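Local coordinates for bacterial Pleckstrin homology domain-containing protein (Shewanella loihica PV-4, PDB 3DCX) that is of uncharacterised function, a bacterial member of the pleckstrin-homology superfamily whose family may reflect a prokaryotic origin of the PH domain, at residues G17-D22 against R43-D48; E24-A29 against V38-R43; M80-K85 against K97-G102. All coordinates share one frame; numbering follows the deposited sequence.

How the interactions relate
Interaction 2 pairs two strands of the first sheet of the pleckstrin-homology fold, interaction 1 fastens the loop 17-22 to the same sheet, and interaction 3 lies in the second. Interactions 1 and 2 have centres 8 Å apart and share Arg43, whose guanidinium bonds both the loop and Glu24. Strands 35-40 and 43-50 are neighbours, with Ile45 O and Val38 N 2.9 Å apart. Interaction 3 is centred about 22 Å from interaction 1 and 19 Å from interaction 2, across the centre of the chain. Helix 105-116 meets both sheets, touching Phe39 of interaction 2 and Leu99 of interaction 3. Both of these side chains also lie near bound methylpentanediol, probably from the crystallisation liquor.

Interaction 1 (G17-D22 against R43-D48)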
ATOM      1  N   GLY A  17     -12.247  20.782 -16.746  1.00 30.92           N
ATOM      2  CA  GLY A  17     -12.290  21.578 -15.539  1.00 30.54           C
ATOM      3  C   GLY A  17     -13.235  21.081 -14.462  1.00 31.61           C
ATOM      4  O   GLY A  17     -12.846  21.007 -13.305  1.00 30.61           O
ATOM      5  N   PRO A  18     -14.497  20.768 -14.825  1.00 30.78           N
ATOM      6  CA  PRO A  18     -15.449  20.289 -13.827  1.00 29.71           C
ATOM      7  C   PRO A  18     -15.071  19.022 -13.046  1.00 30.41           C
ATOM      8  O   PRO A  18     -15.592  18.847 -11.960  1.00 30.79           O
ATOM      9  CB  PRO A  18     -16.709  20.033 -14.658  1.00 29.78           C
ATOM     10  CG  PRO A  18     -16.586  20.958 -15.795  1.00 32.86           C
ATOM     11  CD  PRO A  18     -15.144  20.912 -16.138  1.00 31.91           C
ATOM     12  N   ILE A  19     -14.222  18.144 -13.586  1.00 29.88           N
ATOM     13  CA  ILE A  19     -13.805  16.898 -12.875  1.00 27.57           C
ATOM     14  C   ILE A  19     -12.345  16.980 -12.383  1.00 29.15           C
ATOM     15  O   ILE A  19     -11.806  16.047 -11.783  1.00 29.64           O
ATOM     16  CB  ILE A  19     -14.094  15.627 -13.710  1.00 27.40           C
ATOM     17  CG1 ILE A  19     -13.405  15.583 -15.067  1.00 28.86           C
ATOM     18  CG2 ILE A  19     -15.624  15.540 -14.021  1.00 27.44           C
ATOM     19  CD1 ILE A  19     -11.897  15.330 -15.076  1.00 34.86           C
HETATM   20  N   MSE A  20     -11.715  18.115 -12.633  1.00 31.06           N
HETATM   21  CA  MSE A  20     -10.357  18.369 -12.182  1.00 31.64           C
HETATM   22  C   MSE A  20     -10.334  18.867 -10.749  1.00 29.78           C
HETATM   23  O   MSE A  20     -11.291  19.508 -10.281  1.00 29.97           O
HETATM   24  CB  MSE A  20      -9.684  19.387 -13.103  1.00 30.84           C
HETATM   25  CG  MSE A  20      -9.222  18.777 -14.419  1.00 32.59           C
HETATM   26 SE   MSE A  20      -8.551  20.138 -15.632  0.75 35.14          SE
HETATM   27  CE  MSE A  20      -6.863  20.627 -14.644  1.00 32.37           C
ATOM     28  N   GLY A  21      -9.233  18.592 -10.050  1.00 28.32           N
ATOM     29  CA  GLY A  21      -9.022  19.134  -8.708  1.00 29.27           C
ATOM     30  C   GLY A  21      -8.821  20.642  -8.768  1.00 31.94           C
ATOM     31  O   GLY A  21      -8.385  21.163  -9.793  1.00 32.50           O
ATOM     32  N   ASP A  22      -9.121  21.334  -7.667  1.00 32.77           N
ATOM     33  CA  ASP A  22      -8.982  22.790  -7.568  1.00 34.58           C
ATOM     34  C   ASP A  22      -7.570  23.270  -7.945  1.00 35.87           C
ATOM     35  O   ASP A  22      -7.428  24.269  -8.627  1.00 39.58           O
ATOM     36  CB  ASP A  22      -9.288  23.301  -6.148  1.00 34.46           C
ATOM     37  CG  ASP A  22     -10.746  23.105  -5.722  1.00 37.07           C
ATOM     38  OD1 ASP A  22     -11.625  22.843  -6.563  1.00 37.61           O
ATOM     39  OD2 ASP A  22     -10.998  23.199  -4.495  1.00 44.68           O
ATOM     40  N   ARG A  43      -2.101  13.209 -11.821  1.00 25.39           N
ATOM     41  CA  ARG A  43      -2.539  11.897 -12.299  1.00 25.08           C
ATOM     42  C   ARG A  43      -2.463  11.794 -13.801  1.00 24.78           C
ATOM     43  O   ARG A  43      -2.373  12.788 -14.504  1.00 24.93           O
ATOM     44  CB  ARG A  43      -4.007  11.642 -11.881  1.00 24.93           C
ATOM     45  CG  ARG A  43      -4.954  12.734 -12.372  1.00 23.01           C
ATOM     46  CD  ARG A  43      -6.456  12.423 -12.234  1.00 25.97           C
ATOM     47  NE  ARG A  43      -7.182  13.702 -12.143  1.00 25.66           N
ATOM     48  CZ  ARG A  43      -8.486  13.840 -11.937  1.00 26.42           C
ATOM     49  NH1 ARG A  43      -9.297  12.784 -11.842  1.00 27.11           N
ATOM     50  NH2 ARG A  43      -9.000  15.061 -11.830  1.00 26.62           N
ATOM     51  N   LEU A  44      -2.573  10.570 -14.296  1.00 26.95           N
ATOM     52  CA  LEU A  44      -2.967  10.353 -15.668  1.00 27.04           C
ATOM     53  C   LEU A  44      -4.479  10.190 -15.675  1.00 29.78           C
ATOM     54  O   LEU A  44      -5.046   9.579 -14.755  1.00 30.41           O
ATOM     55  CB  LEU A  44      -2.333   9.103 -16.234  1.00 27.54           C
ATOM     56  CG  LEU A  44      -0.848   8.883 -15.956  1.00 29.34           C
ATOM     57  CD1 LEU A  44      -0.481   7.477 -16.425  1.00 30.99           C
ATOM     58  CD2 LEU A  44       0.022   9.934 -16.617  1.00 26.66           C
ATOM     59  N   ILE A  45      -5.119  10.751 -16.697  1.00 27.68           N
ATOM     60  CA  ILE A  45      -6.508  10.479 -17.020  1.00 27.58           C
ATOM     61  C   ILE A  45      -6.531   9.727 -18.356  1.00 30.30           C
ATOM     62  O   ILE A  45      -6.023  10.210 -19.389  1.00 28.72           O
ATOM     63  CB  ILE A  45      -7.371  11.755 -17.055  1.00 27.65           C
ATOM     64  CG1 ILE A  45      -7.199  12.547 -15.762  1.00 27.80           C
ATOM     65  CG2 ILE A  45      -8.897  11.393 -17.232  1.00 28.50           C
ATOM     66  CD1 ILE A  45      -7.817  13.974 -15.805  1.00 30.99           C
ATOM     67  N   LEU A  46      -7.071   8.514 -18.332  1.00 29.54           N
ATOM     68  CA  LEU A  46      -7.171   7.724 -19.532  1.00 31.22           C
ATOM     69  C   LEU A  46      -8.637   7.725 -19.934  1.00 29.24           C
ATOM     70  O   LEU A  46      -9.491   7.217 -19.208  1.00 27.89           O
ATOM     71  CB  LEU A  46      -6.639   6.300 -19.322  1.00 33.84           C
ATOM     72  CG  LEU A  46      -5.334   6.082 -18.544  1.00 38.88           C
ATOM     73  CD1 LEU A  46      -4.815   4.698 -18.853  1.00 47.75           C
ATOM     74  CD2 LEU A  46      -4.285   7.125 -18.853  1.00 44.16           C
ATOM     75  N   ILE A  47      -8.916   8.353 -21.067  1.00 29.19           N
ATOM     76  CA  ILE A  47     -10.274   8.479 -21.602  1.00 28.78           C
ATOM     77  C   ILE A  47     -10.478   7.513 -22.764  1.00 29.78           C
ATOM     78  O   ILE A  47      -9.932   7.721 -23.854  1.00 29.99           O
ATOM     79  CB  ILE A  47     -10.543   9.910 -22.080  1.00 29.40           C
ATOM     80  CG1 ILE A  47     -10.305  10.904 -20.930  1.00 27.48           C
ATOM     81  CG2 ILE A  47     -11.976  10.012 -22.656  1.00 29.29           C
ATOM     82  CD1 ILE A  47     -10.488  12.371 -21.288  1.00 28.12           C
ATOM     83  N   ASP A  48     -11.236   6.448 -22.522  1.00 27.43           N
ATOM     84  CA  ASP A  48     -11.458   5.442 -23.527  0.50 28.25           C
ATOM     85  C   ASP A  48     -12.940   5.484 -23.924  1.00 30.38           C
ATOM     86  O   ASP A  48     -13.829   5.504 -23.067  1.00 29.76           O
ATOM     87  CB  ASP A  48     -11.021   4.061 -23.002  0.50 28.09           C
ATOM     88  CG  ASP A  48      -9.529   4.019 -22.546  0.50 31.75           C
ATOM     89  OD1 ASP A  48      -8.665   4.730 -23.113  0.50 24.59           O
ATOM     90  OD2 ASP A  48      -9.224   3.259 -21.593  0.50 41.59           O
TER
HETATM   91  O   HOH W   1     -11.999  13.527 -11.064  1.00 22.68           O
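Arg43 and Ile45, on strand 43-50 of the pleckstrin-homology sheet, make a small buried side-chain-to-loop contact with Ile19 and Met20, in the loop between helix 9-16 and strand 26-32; it covers 134 Å² in all. Its one direct hydrogen bond runs from Arg43 NH2 to Ile19 O, 3.0 Å long with an N-H...O angle of 158°, and the carbonyl oxygen sits at the edge of the guanidinium, near its plane. The Arg43 chain, extended from CG to NE, carries the guanidinium out to the loop. A water donates to Ile19 O at 2.6 Å and accepts from Arg43 NH1 at 2.9 Å, so that carbonyl oxygen takes two bonds. Met20 CA lies at the same edge, 3.6 Å from Arg43 NH2. Outside the contact, NH2 also pairs with Glu24 and NH1 bonds to Ser61, while Lys110 of the second subunit donates to Met20 O. An alanine at Arg43 would probably leave Ile19 O without its guanidinium donor and Glu24 without its charged mate, so that the loop would be less firmly tied to the sheet. The apolar half belongs to Ile45: its CD1 meets Ile19 CD1 at 4.4 Å and lies over one face of the Arg43 guanidinium, 3.7 Å from the plane and offset toward the rim.

Interaction 2 (E24-A29 against V38-R43); sequences EQLALA and VFTNKR
Glu24 meets Thr40 and Arg43 at the end of a β-hairpin in which strand 26-32 runs antiparallel to strand 35-40. Arg43 grips the carboxylate side-on in a two-nitrogen salt bridge, NE reaching Glu24 OE2 at 2.9 Å and NH2 reaching Glu24 OE1 at 2.8 Å, each on a syn lone pair and with the two planes only 8° apart. The anti lone pair of Glu24 OE2 accepts a hydrogen bond from Thr40 OG1, 2.6 Å away. Glu24 CG is anti to the backbone N (chi1 -169°) and the chain beyond it is extended, which carries the carboxylate over to these donors. Thr40 OG1 in turn accepts from the backbone N of Lys42 and of Arg43, forming an ST turn and an ST motif.

Hydrogen bonds from backbone N-H groups make up a second group. Asn41 OD1 accepts from Gln25 N at 2.9 Å, the donor standing well above the plane of the side-chain carbonyl, and Asn41 N returns a bond to Gln25 O. Further along, Phe39 O accepts from both Ala27 N (2.8 Å) and Leu28 N (3.2 Å), while Phe39 N donates to Leu28 O. This is a classic β bulge.

Apolar contacts complete the pairing. Leu26 CD2 lies 3.7 Å from Thr40 CG2. It also packs against Val38 CG1, and Leu28 CB approaches Phe39 CD1. Helix 9-16 covers Leu26 and Ala29, whereas helix 105-116 meets Ala27, Phe39 and Asn41.

With Gly21 N as a further donor to OE1, the buried Glu24 carboxylate has four protein donors, which would be expected to favour its charged form and to hold its plane fixed.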
ATOM      1  N   GLU A  24      -5.276  21.432  -9.730  1.00 33.17           N
ATOM      2  CA  GLU A  24      -4.757  20.560 -10.755  1.00 30.29           C
ATOM      3  C   GLU A  24      -4.521  21.325 -12.045  1.00 29.50           C
ATOM      4  O   GLU A  24      -5.316  22.185 -12.436  1.00 27.97           O
ATOM      5  CB  GLU A  24      -5.732  19.415 -11.019  1.00 28.92           C
ATOM      6  CG  GLU A  24      -5.138  18.309 -11.893  1.00 28.18           C
ATOM      7  CD  GLU A  24      -6.001  17.079 -11.913  1.00 28.59           C
ATOM      8  OE1 GLU A  24      -7.233  17.197 -11.644  1.00 28.28           O
ATOM      9  OE2 GLU A  24      -5.459  15.991 -12.217  1.00 30.08           O
ATOM     10  N   GLN A  25      -3.425  20.984 -12.710  1.00 29.95           N
ATOM     11  CA  GLN A  25      -3.065  21.575 -13.992  1.00 30.19           C
ATOM     12  C   GLN A  25      -2.724  20.498 -14.995  1.00 29.38           C
ATOM     13  O   GLN A  25      -2.179  19.451 -14.653  1.00 27.54           O
ATOM     14  CB  GLN A  25      -1.880  22.506 -13.826  1.00 29.37           C
ATOM     15  CG  GLN A  25      -2.214  23.748 -13.048  1.00 38.86           C
ATOM     16  CD  GLN A  25      -1.058  24.703 -13.027  1.00 48.30           C
ATOM     17  OE1 GLN A  25      -0.377  24.828 -12.009  1.00 53.49           O
ATOM     18  NE2 GLN A  25      -0.791  25.352 -14.169  1.00 44.10           N
ATOM     19  N   LEU A  26      -3.034  20.781 -16.257  1.00 30.24           N
ATOM     20  CA  LEU A  26      -2.703  19.876 -17.347  1.00 30.31           C
ATOM     21  C   LEU A  26      -1.272  20.093 -17.808  1.00 29.00           C
ATOM     22  O   LEU A  26      -0.814  21.227 -17.904  1.00 28.70           O
ATOM     23  CB  LEU A  26      -3.673  20.081 -18.505  1.00 29.81           C
ATOM     24  CG  LEU A  26      -5.147  19.824 -18.181  1.00 32.58           C
ATOM     25  CD1 LEU A  26      -5.890  19.954 -19.468  1.00 28.01           C
ATOM     26  CD2 LEU A  26      -5.407  18.471 -17.569  1.00 31.90           C
ATOM     27  N   ALA A  27      -0.545  19.012 -18.052  1.00 27.96           N
ATOM     28  CA  ALA A  27       0.850  19.128 -18.508  1.00 30.62           C
ATOM     29  C   ALA A  27       0.981  18.755 -19.980  1.00 30.42           C
ATOM     30  O   ALA A  27       1.751  19.360 -20.737  1.00 28.34           O
ATOM     31  CB  ALA A  27       1.820  18.255 -17.624  1.00 28.64           C
ATOM     32  N   LEU A  28       0.225  17.749 -20.384  1.00 29.05           N
ATOM     33  CA  LEU A  28       0.425  17.135 -21.673  1.00 29.50           C
ATOM     34  C   LEU A  28      -0.760  16.244 -21.998  1.00 28.92           C
ATOM     35  O   LEU A  28      -1.272  15.539 -21.126  1.00 27.72           O
ATOM     36  CB  LEU A  28       1.694  16.302 -21.600  1.00 31.93           C
ATOM     37  CG  LEU A  28       2.370  15.758 -22.841  1.00 35.04           C
ATOM     38  CD1 LEU A  28       2.635  16.856 -23.908  1.00 38.57           C
ATOM     39  CD2 LEU A  28       3.657  15.109 -22.360  1.00 36.70           C
ATOM     40  N   ALA A  29      -1.184  16.245 -23.259  1.00 26.00           N
ATOM     41  CA  ALA A  29      -2.232  15.358 -23.656  1.00 26.36           C
ATOM     42  C   ALA A  29      -2.151  14.911 -25.099  1.00 26.82           C
ATOM     43  O   ALA A  29      -1.880  15.700 -25.991  1.00 25.24           O
ATOM     44  CB  ALA A  29      -3.604  15.977 -23.367  1.00 25.51           C
ATOM     45  N   VAL A  38      -4.089  11.726 -20.852  1.00 27.56           N
ATOM     46  CA  VAL A  38      -3.883  13.072 -20.330  1.00 28.26           C
ATOM     47  C   VAL A  38      -2.939  13.012 -19.139  1.00 27.06           C
ATOM     48  O   VAL A  38      -3.125  12.187 -18.247  1.00 27.80           O
ATOM     49  CB  VAL A  38      -5.220  13.712 -19.963  1.00 27.14           C
ATOM     50  CG1 VAL A  38      -5.026  15.143 -19.397  1.00 23.97           C
ATOM     51  CG2 VAL A  38      -6.114  13.718 -21.192  1.00 24.77           C
ATOM     52  N   PHE A  39      -1.894  13.825 -19.183  1.00 25.28           N
ATOM     53  CA  PHE A  39      -0.991  13.989 -18.040  1.00 26.22           C
ATOM     54  C   PHE A  39      -1.337  15.263 -17.333  1.00 25.97           C
ATOM     55  O   PHE A  39      -1.215  16.344 -17.909  1.00 24.46           O
ATOM     56  CB  PHE A  39       0.471  14.085 -18.468  1.00 25.83           C
ATOM     57  CG  PHE A  39       0.984  12.875 -19.149  1.00 26.44           C
ATOM     58  CD1 PHE A  39       0.662  12.622 -20.489  1.00 33.54           C
ATOM     59  CD2 PHE A  39       1.817  11.992 -18.476  1.00 31.14           C
ATOM     60  CE1 PHE A  39       1.148  11.486 -21.132  1.00 31.61           C
ATOM     61  CE2 PHE A  39       2.313  10.850 -19.107  1.00 30.46           C
ATOM     62  CZ  PHE A  39       1.985  10.599 -20.426  1.00 32.65           C
ATOM     63  N   THR A  40      -1.769  15.152 -16.085  1.00 26.48           N
ATOM     64  CA  THR A  40      -1.906  16.324 -15.245  1.00 25.78           C
ATOM     65  C   THR A  40      -0.697  16.406 -14.297  1.00 26.06           C
ATOM     66  O   THR A  40       0.239  15.612 -14.392  1.00 25.84           O
ATOM     67  CB  THR A  40      -3.231  16.325 -14.507  1.00 24.21           C
ATOM     68  OG1 THR A  40      -3.097  15.649 -13.234  1.00 24.94           O
ATOM     69  CG2 THR A  40      -4.331  15.713 -15.388  1.00 22.98           C
ATOM     70  N   ASN A  41      -0.679  17.388 -13.410  1.00 27.66           N
ATOM     71  CA  ASN A  41       0.354  17.388 -12.371  1.00 28.00           C
ATOM     72  C   ASN A  41       0.081  16.422 -11.186  1.00 28.75           C
ATOM     73  O   ASN A  41       0.901  16.317 -10.287  1.00 27.02           O
ATOM     74  CB  ASN A  41       0.658  18.805 -11.872  1.00 27.80           C
ATOM     75  CG  ASN A  41      -0.505  19.474 -11.233  1.00 30.65           C
ATOM     76  OD1 ASN A  41      -1.662  19.079 -11.397  1.00 27.46           O
ATOM     77  ND2 ASN A  41      -0.212  20.521 -10.494  1.00 32.05           N
ATOM     78  N   LYS A  42      -1.057  15.734 -11.201  1.00 29.97           N
ATOM     79  CA  LYS A  42      -1.496  14.839 -10.115  1.00 29.05           C
ATOM     80  C   LYS A  42      -1.780  13.397 -10.553  1.00 27.69           C
ATOM     81  O   LYS A  42      -1.768  12.477  -9.737  1.00 25.55           O
ATOM     82  CB  LYS A  42      -2.783  15.373  -9.525  1.00 29.91           C
ATOM     83  CG  LYS A  42      -2.748  16.800  -9.062  1.00 32.58           C
ATOM     84  CD  LYS A  42      -2.082  16.945  -7.744  1.00 40.52           C
ATOM     85  CE  LYS A  42      -2.330  18.329  -7.176  1.00 46.49           C
ATOM     86  NZ  LYS A  42      -1.144  18.763  -6.429  1.00 47.89           N
ATOM     87  N   ARG A  43      -2.101  13.209 -11.821  1.00 25.39           N
ATOM     88  CA  ARG A  43      -2.539  11.897 -12.299  1.00 25.08           C
ATOM     89  C   ARG A  43      -2.463  11.794 -13.801  1.00 24.78           C
ATOM     90  O   ARG A  43      -2.373  12.788 -14.504  1.00 24.93           O
ATOM     91  CB  ARG A  43      -4.007  11.642 -11.881  1.00 24.93           C
ATOM     92  CG  ARG A  43      -4.954  12.734 -12.372  1.00 23.01           C
ATOM     93  CD  ARG A  43      -6.456  12.423 -12.234  1.00 25.97           C
ATOM     94  NE  ARG A  43      -7.182  13.702 -12.143  1.00 25.66           N
ATOM     95  CZ  ARG A  43      -8.486  13.840 -11.937  1.00 26.42           C
ATOM     96  NH1 ARG A  43      -9.297  12.784 -11.842  1.00 27.11           N
ATOM     97  NH2 ARG A  43      -9.000  15.061 -11.830  1.00 26.62           N
TER

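Interaction 3 (M80-K85 against K97-G102)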
HETATM    1  N   MSE A  80       8.499   0.067 -35.897  1.00 36.41           N
HETATM    2  CA  MSE A  80       7.939  -0.184 -34.563  1.00 36.73           C
HETATM    3  C   MSE A  80       8.072   1.035 -33.646  1.00 37.03           C
HETATM    4  O   MSE A  80       8.940   1.883 -33.841  1.00 37.95           O
HETATM    5  CB  MSE A  80       8.660  -1.368 -33.914  1.00 37.02           C
HETATM    6  CG  MSE A  80       8.471  -2.694 -34.647  1.00 41.34           C
HETATM    7 SE   MSE A  80       6.682  -3.416 -34.364  0.75 49.61          SE
HETATM    8  CE  MSE A  80       6.851  -3.815 -32.402  1.00 51.12           C
ATOM      9  N   ASP A  81       7.225   1.081 -32.620  1.00 35.71           N
ATOM     10  CA  ASP A  81       7.249   2.155 -31.617  1.00 35.48           C
ATOM     11  C   ASP A  81       7.827   1.671 -30.295  1.00 33.04           C
ATOM     12  O   ASP A  81       7.773   0.476 -29.984  1.00 30.35           O
ATOM     13  CB  ASP A  81       5.829   2.664 -31.391  1.00 35.92           C
ATOM     14  CG  ASP A  81       5.237   3.281 -32.637  1.00 40.49           C
ATOM     15  OD1 ASP A  81       6.012   3.962 -33.365  1.00 39.27           O
ATOM     16  OD2 ASP A  81       4.014   3.087 -32.891  1.00 40.62           O
ATOM     17  N   ALA A  82       8.381   2.603 -29.523  1.00 31.56           N
ATOM     18  CA  ALA A  82       8.822   2.302 -28.151  1.00 31.28           C
ATOM     19  C   ALA A  82       7.593   1.989 -27.323  1.00 30.47           C
ATOM     20  O   ALA A  82       6.489   2.423 -27.658  1.00 30.63           O
ATOM     21  CB  ALA A  82       9.605   3.480 -27.525  1.00 30.70           C
ATOM     22  N   GLU A  83       7.789   1.222 -26.253  1.00 31.14           N
ATOM     23  CA  GLU A  83       6.687   0.756 -25.412  1.00 31.27           C
ATOM     24  C   GLU A  83       6.852   1.265 -23.994  1.00 28.02           C
ATOM     25  O   GLU A  83       7.948   1.198 -23.444  1.00 29.40           O
ATOM     26  CB  GLU A  83       6.690  -0.761 -25.397  1.00 31.85           C
ATOM     27  CG  GLU A  83       5.343  -1.378 -25.206  1.00 40.07           C
ATOM     28  CD  GLU A  83       5.412  -2.883 -25.303  1.00 43.03           C
ATOM     29  OE1 GLU A  83       5.919  -3.516 -24.347  1.00 52.07           O
ATOM     30  OE2 GLU A  83       4.961  -3.418 -26.331  1.00 52.41           O
ATOM     31  N   LEU A  84       5.770   1.785 -23.421  1.00 26.54           N
ATOM     32  CA  LEU A  84       5.738   2.188 -22.011  1.00 27.74           C
ATOM     33  C   LEU A  84       4.902   1.167 -21.238  1.00 27.20           C
ATOM     34  O   LEU A  84       3.774   0.872 -21.625  1.00 25.93           O
ATOM     35  CB  LEU A  84       5.134   3.590 -21.853  1.00 28.11           C
ATOM     36  CG  LEU A  84       4.872   4.203 -20.463  1.00 26.78           C
ATOM     37  CD1 LEU A  84       6.191   4.567 -19.785  1.00 22.45           C
ATOM     38  CD2 LEU A  84       3.979   5.436 -20.567  1.00 30.23           C
ATOM     39  N   LYS A  85       5.489   0.602 -20.183  1.00 26.73           N
ATOM     40  CA  LYS A  85       4.789  -0.252 -19.244  1.00 27.30           C
ATOM     41  C   LYS A  85       4.662   0.510 -17.914  1.00 25.61           C
ATOM     42  O   LYS A  85       5.655   1.053 -17.390  1.00 24.28           O
ATOM     43  CB  LYS A  85       5.558  -1.545 -19.012  1.00 28.67           C
ATOM     44  CG  LYS A  85       5.873  -2.347 -20.278  1.00 34.36           C
ATOM     45  CD  LYS A  85       6.451  -3.714 -19.899  1.00 36.89           C
ATOM     46  CE  LYS A  85       6.312  -4.707 -21.041  1.00 49.31           C
ATOM     47  NZ  LYS A  85       7.200  -5.880 -20.826  1.00 55.51           N
ATOM     48  N   LYS A  97       1.457   0.759 -23.179  1.00 33.36           N
ATOM     49  CA  LYS A  97       1.060   1.775 -24.156  1.00 34.68           C
ATOM     50  C   LYS A  97       2.170   1.993 -25.182  1.00 33.67           C
ATOM     51  O   LYS A  97       3.352   2.069 -24.830  1.00 30.77           O
ATOM     52  CB  LYS A  97       0.666   3.069 -23.441  1.00 36.15           C
ATOM     53  CG  LYS A  97      -0.632   2.968 -22.619  1.00 42.19           C
ATOM     54  CD  LYS A  97      -1.908   2.882 -23.481  1.00 49.61           C
ATOM     55  CE  LYS A  97      -2.690   4.203 -23.464  1.00 53.15           C
ATOM     56  NZ  LYS A  97      -3.999   4.219 -24.209  1.00 54.45           N
ATOM     57  N   GLU A  98       1.789   2.015 -26.462  1.00 34.65           N
ATOM     58  CA  GLU A  98       2.737   2.332 -27.530  1.00 38.12           C
ATOM     59  C   GLU A  98       3.000   3.805 -27.516  1.00 35.29           C
ATOM     60  O   GLU A  98       2.057   4.605 -27.482  1.00 36.59           O
ATOM     61  CB  GLU A  98       2.193   1.963 -28.915  1.00 40.49           C
ATOM     62  CG  GLU A  98       2.641   0.615 -29.429  1.00 47.84           C
ATOM     63  CD  GLU A  98       1.992   0.286 -30.770  1.00 47.35           C
ATOM     64  OE1 GLU A  98       2.048   1.142 -31.701  1.00 58.53           O
ATOM     65  OE2 GLU A  98       1.410  -0.822 -30.875  1.00 60.66           O
ATOM     66  N   LEU A  99       4.282   4.164 -27.520  1.00 33.29           N
ATOM     67  CA  LEU A  99       4.678   5.547 -27.617  1.00 34.41           C
ATOM     68  C   LEU A  99       4.708   5.893 -29.101  1.00 35.26           C
ATOM     69  O   LEU A  99       5.767   5.907 -29.726  1.00 35.75           O
ATOM     70  CB  LEU A  99       6.029   5.774 -26.924  1.00 32.96           C
ATOM     71  CG  LEU A  99       6.018   5.535 -25.399  1.00 32.66           C
ATOM     72  CD1 LEU A  99       7.379   5.738 -24.744  1.00 29.48           C
ATOM     73  CD2 LEU A  99       4.938   6.377 -24.688  1.00 31.35           C
ATOM     74  N   LYS A 100       3.518   6.161 -29.640  1.00 37.24           N
ATOM     75  CA  LYS A 100       3.323   6.306 -31.089  1.00 39.70           C
ATOM     76  C   LYS A 100       4.070   7.496 -31.659  1.00 38.58           C
ATOM     77  O   LYS A 100       4.360   8.464 -30.946  1.00 36.43           O
ATOM     78  CB  LYS A 100       1.842   6.418 -31.427  1.00 39.82           C
ATOM     79  CG  LYS A 100       1.073   5.206 -30.992  1.00 43.15           C
ATOM     80  CD  LYS A 100      -0.411   5.358 -31.160  1.00 45.67           C
ATOM     81  CE  LYS A 100      -1.089   4.052 -30.797  1.00 50.08           C
ATOM     82  NZ  LYS A 100      -0.523   2.925 -31.606  1.00 46.24           N
ATOM     83  N   LYS A 101       4.408   7.395 -32.944  1.00 39.31           N
ATOM     84  CA  LYS A 101       5.004   8.512 -33.675  1.00 38.89           C
ATOM     85  C   LYS A 101       4.094   9.742 -33.543  1.00 37.81           C
ATOM     86  O   LYS A 101       2.862   9.661 -33.677  1.00 34.12           O
ATOM     87  CB  LYS A 101       5.265   8.144 -35.136  1.00 39.54           C
ATOM     88  CG  LYS A 101       6.438   7.177 -35.279  1.00 42.00           C
ATOM     89  CD  LYS A 101       6.554   6.620 -36.678  1.00 47.09           C
ATOM     90  CE  LYS A 101       7.620   5.535 -36.748  1.00 46.97           C
ATOM     91  NZ  LYS A 101       7.289   4.373 -35.863  1.00 39.92           N
ATOM     92  N   GLY A 102       4.723  10.867 -33.227  1.00 36.51           N
ATOM     93  CA  GLY A 102       4.005  12.051 -32.808  1.00 37.24           C
ATOM     94  C   GLY A 102       4.070  12.335 -31.308  1.00 38.00           C
ATOM     95  O   GLY A 102       3.739  13.447 -30.879  1.00 40.47           O
TER
HETATM   96  O   HOH W   2       3.441   5.211 -34.297  1.00 43.26           O
HETATM   97  O   HOH W   3       8.467   5.281 -30.422  1.00 45.33           O
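A β-hairpin of the second sheet, formed by strands 82-88 and 95-99, brings Ala82 and Leu84 against Leu99 and Lys97, and Asp81 against Lys101. Leu84 and Lys97 form a hydrogen-bonded antiparallel pair: Leu84 N donates to Lys97 O and Lys97 N to Leu84 O, both at 2.8 Å. Leu99 N donates to Ala82 O, but in the other direction a water stands in, accepting from Ala82 N at 2.8 Å and donating to Leu99 O. Leu99 is the centre of an inverse γ turn, closed by a weak bond from Lys100 N to Glu98 O.

On the face shared by Ala82, Leu84 and Leu99, Leu99 CD1 approaches both Ala82 CB and Leu84 CB, and CD2 meets Leu84 CB at 4.0 Å. Val105 and Ile108 of helix 105-116 pack on Leu99, and Ile112 of the same helix on Leu84.

Asp81 carries the polar part. Lys101 NZ makes a salt bridge to Asp81 OD1 at 2.8 Å, on the syn side and 26° out of the carboxylate plane; the lysine chain is bent at its last torsion (chi4 62°), which sets NZ there. Phe78 gives the same lysine a carbonyl acceptor and a cation-π partner. A second water donates to Asp81 OD2 at 2.6 Å and accepts from Lys101 N. Asp81 OD2 also lies 3.0 Å from Glu98 OE1, two acceptors side by side. The N of Gly1 bonds to Glu98 OE1 and weakly to Asp81 OD2, and its O to Lys100 NZ, which also makes a weak bridge to Glu98 OE1; this probably eases the repulsion.

Such a hairpin, its leucines turned to the helix that follows it, is typical of the last two strands and C-terminal helix of the pleckstrin-homology fold.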